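Local coordinates for Non-structural protein 2 (Bluetongue virus, PDB 1UTY), which binds single-stranded RNA, this chain being the N-terminal RNA-binding domain of the longer viral non-structural protein, at residues A[85-88]-A[89-93]. Numbering follows the deposited sequence.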
ATOM      1  N   GLU A  85     -18.198  -2.687  -0.779  1.00 21.45           N
ATOM      2  CA  GLU A  85     -17.798  -4.034  -0.434  1.00 21.27           C
ATOM      3  C   GLU A  85     -16.475  -3.995   0.328  1.00 21.36           C
ATOM      4  O   GLU A  85     -15.555  -3.260  -0.045  1.00 21.91           O
ATOM      5  CB  GLU A  85     -17.702  -4.908  -1.680  1.00 21.06           C
ATOM      6  CG  GLU A  85     -17.982  -6.367  -1.402  1.00 22.01           C
ATOM      7  CD  GLU A  85     -17.932  -7.265  -2.623  1.00 23.83           C
ATOM      8  OE1 GLU A  85     -17.616  -6.811  -3.753  1.00 23.89           O
ATOM      9  OE2 GLU A  85     -18.226  -8.462  -2.442  1.00 25.11           O
ATOM     10  N   ALA A  86     -16.371  -4.765   1.407  1.00 20.78           N
ATOM     11  CA  ALA A  86     -15.161  -4.679   2.232  1.00 20.65           C
ATOM     12  C   ALA A  86     -14.777  -5.963   2.964  1.00 20.72           C
ATOM     13  O   ALA A  86     -15.605  -6.860   3.210  1.00 20.40           O
ATOM     14  CB  ALA A  86     -15.234  -3.503   3.205  1.00 20.42           C
ATOM     15  N   THR A  87     -13.497  -6.046   3.296  1.00 20.67           N
ATOM     16  CA  THR A  87     -12.975  -7.234   3.926  1.00 20.59           C
ATOM     17  C   THR A  87     -11.634  -6.991   4.585  1.00 21.27           C
ATOM     18  O   THR A  87     -10.829  -6.132   4.171  1.00 22.07           O
ATOM     19  CB  THR A  87     -12.898  -8.394   2.922  1.00 19.95           C
ATOM     20  OG1 THR A  87     -12.531  -9.587   3.603  1.00 19.54           O
ATOM     21  CG2 THR A  87     -11.765  -8.191   1.942  1.00 20.13           C
ATOM     22  N   THR A  88     -11.411  -7.810   5.589  1.00 21.05           N
ATOM     23  CA  THR A  88     -10.267  -7.757   6.451  1.00 21.92           C
ATOM     24  C   THR A  88      -9.289  -8.848   6.022  1.00 22.33           C
ATOM     25  O   THR A  88      -8.177  -8.949   6.536  1.00 22.47           O
ATOM     26  CB  THR A  88     -10.810  -7.981   7.868  1.00 21.82           C
ATOM     27  OG1 THR A  88     -10.779  -6.736   8.584  1.00 23.08           O
ATOM     28  CG2 THR A  88      -9.984  -8.916   8.646  1.00 22.33           C
ATOM     29  N   GLU A  89      -9.713  -9.654   5.057  1.00 22.22           N
ATOM     30  CA  GLU A  89      -8.895 -10.744   4.574  1.00 22.91           C
ATOM     31  C   GLU A  89      -8.346 -10.493   3.157  1.00 22.95           C
ATOM     32  O   GLU A  89      -8.645  -9.451   2.531  1.00 22.44           O
ATOM     33  CB  GLU A  89      -9.687 -12.042   4.688  1.00 23.12           C
ATOM     34  CG  GLU A  89      -9.836 -12.432   6.153  1.00 26.70           C
ATOM     35  CD  GLU A  89     -10.671 -13.664   6.386  1.00 30.45           C
ATOM     36  OE1 GLU A  89     -10.446 -14.697   5.715  1.00 33.72           O
ATOM     37  OE2 GLU A  89     -11.547 -13.602   7.266  1.00 32.65           O
ATOM     38  N   ARG A  90      -7.507 -11.415   2.686  1.00 22.75           N
ATOM     39  CA  ARG A  90      -6.831 -11.276   1.404  1.00 23.47           C
ATOM     40  C   ARG A  90      -7.887 -11.205   0.325  1.00 23.03           C
ATOM     41  O   ARG A  90      -8.868 -11.947   0.357  1.00 22.96           O
ATOM     42  CB  ARG A  90      -5.913 -12.482   1.122  1.00 24.39           C
ATOM     43  CG  ARG A  90      -4.659 -12.581   1.993  1.00 27.51           C
ATOM     44  CD  ARG A  90      -3.404 -11.981   1.361  1.00 31.92           C
ATOM     45  NE  ARG A  90      -2.656 -12.928   0.514  1.00 33.91           N
ATOM     46  CZ  ARG A  90      -1.943 -12.563  -0.557  1.00 35.45           C
ATOM     47  NH1 ARG A  90      -1.878 -11.287  -0.921  1.00 36.78           N
ATOM     48  NH2 ARG A  90      -1.289 -13.465  -1.269  1.00 35.88           N
ATOM     49  N   TRP A  91      -7.690 -10.312  -0.630  1.00 22.86           N
ATOM     50  CA  TRP A  91      -8.644 -10.160  -1.720  1.00 23.07           C
ATOM     51  C   TRP A  91      -7.892  -9.944  -3.030  1.00 23.46           C
ATOM     52  O   TRP A  91      -7.907  -8.867  -3.612  1.00 23.20           O
ATOM     53  CB  TRP A  91      -9.615  -9.012  -1.409  1.00 22.43           C
ATOM     54  CG  TRP A  91     -10.940  -9.153  -2.086  1.00 20.41           C
ATOM     55  CD1 TRP A  91     -11.379 -10.213  -2.835  1.00 18.59           C
ATOM     56  CD2 TRP A  91     -12.005  -8.199  -2.078  1.00 18.36           C
ATOM     57  NE1 TRP A  91     -12.652  -9.966  -3.296  1.00 19.57           N
ATOM     58  CE2 TRP A  91     -13.059  -8.735  -2.847  1.00 17.58           C
ATOM     59  CE3 TRP A  91     -12.175  -6.927  -1.501  1.00 17.54           C
ATOM     60  CZ2 TRP A  91     -14.258  -8.055  -3.050  1.00 17.95           C
ATOM     61  CZ3 TRP A  91     -13.375  -6.254  -1.702  1.00 16.25           C
ATOM     62  CH2 TRP A  91     -14.399  -6.816  -2.464  1.00 15.24           C
ATOM     63  N   GLU A  92      -7.254 -11.003  -3.494  1.00 24.70           N
ATOM     64  CA  GLU A  92      -6.131 -10.871  -4.423  1.00 25.74           C
ATOM     65  C   GLU A  92      -6.472 -10.939  -5.906  1.00 25.58           C
ATOM     66  O   GLU A  92      -5.595 -10.723  -6.747  1.00 25.91           O
ATOM     67  CB  GLU A  92      -5.052 -11.903  -4.080  1.00 26.17           C
ATOM     68  CG  GLU A  92      -4.034 -11.454  -3.035  0.75 28.33           C
ATOM     69  CD  GLU A  92      -4.232 -10.033  -2.502  0.75 30.86           C
ATOM     70  OE1 GLU A  92      -3.393  -9.163  -2.828  0.75 32.39           O
ATOM     71  OE2 GLU A  92      -5.196  -9.780  -1.734  0.75 30.87           O
ATOM     72  N   GLU A  93      -7.727 -11.238  -6.226  1.00 25.47           N
ATOM     73  CA  GLU A  93      -8.193 -11.197  -7.613  1.00 25.28           C
ATOM     74  C   GLU A  93      -8.201  -9.750  -8.158  1.00 24.27           C
ATOM     75  O   GLU A  93      -8.107  -9.548  -9.368  1.00 24.69           O
ATOM     76  CB  GLU A  93      -9.576 -11.879  -7.763  1.00 25.61           C
ATOM     77  CG  GLU A  93     -10.656 -11.355  -6.814  0.85 28.31           C
ATOM     78  CD  GLU A  93     -11.832 -12.312  -6.584  0.85 31.62           C
ATOM     79  OE1 GLU A  93     -12.510 -12.726  -7.566  0.85 31.61           O
ATOM     80  OE2 GLU A  93     -12.101 -12.625  -5.399  0.85 31.65           O
TER
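Where the chain leaves its strand at Thr-87, the backbone N of Glu-89 turns back to the threonine hydroxyl, a compact example of an ST turn, in which Thr-87 OG1 accepts the backbone N-H two residues on. The N-H of Glu-89 meets Thr-87 OG1 at 3.2 Å and nearly straight, 168° at the hydrogen. Thr-87 can offer its oxygen there because OG1 stands anti to its own backbone N (chi1 -173°), beside the carbonyl carbon and hence on the side of the departing chain. Its methyl takes the other branch: CG2 lies 3.4 Å from Glu-89 O. Arg-90 directs its CB away from the strand residues, and its NH1 forms a salt bridge with Glu-92 OE1. The CB of Trp-91 then points back toward the strand residues. Its CE3 comes within 3.7 Å of Thr-87 CG2, obliquely to the ring, while the far end of the indole reaches Glu-85. There the carboxylate oxygen OE1 lies at the ring edge, in its plane, 3.5 Å from CH2, with carboxylate and ring planes 83° apart. This is probably a mildly favourable approach, as the rim hydrogens of an aromatic ring carry slight positive charge; the same OE1 is also hydrogen-bonded to Tyr-131 OH. On the backbone of the same tryptophan, the N-H of Trp-91 is bonded to Glu-92 OE2 at 2.8 Å, although the bond is bent, and Arg-67 forms a salt bridge with that oxygen. The whole arrangement occupies the surface at the end of strand 84-87, the outermost strand on its side of the mixed sheet within this chain. Trp-91 rests on Ser-76 and Met-78 of the adjoining antiparallel strand 73-79 and meets Trp-94 edge-to-face, as the loop runs on toward strand 97-110.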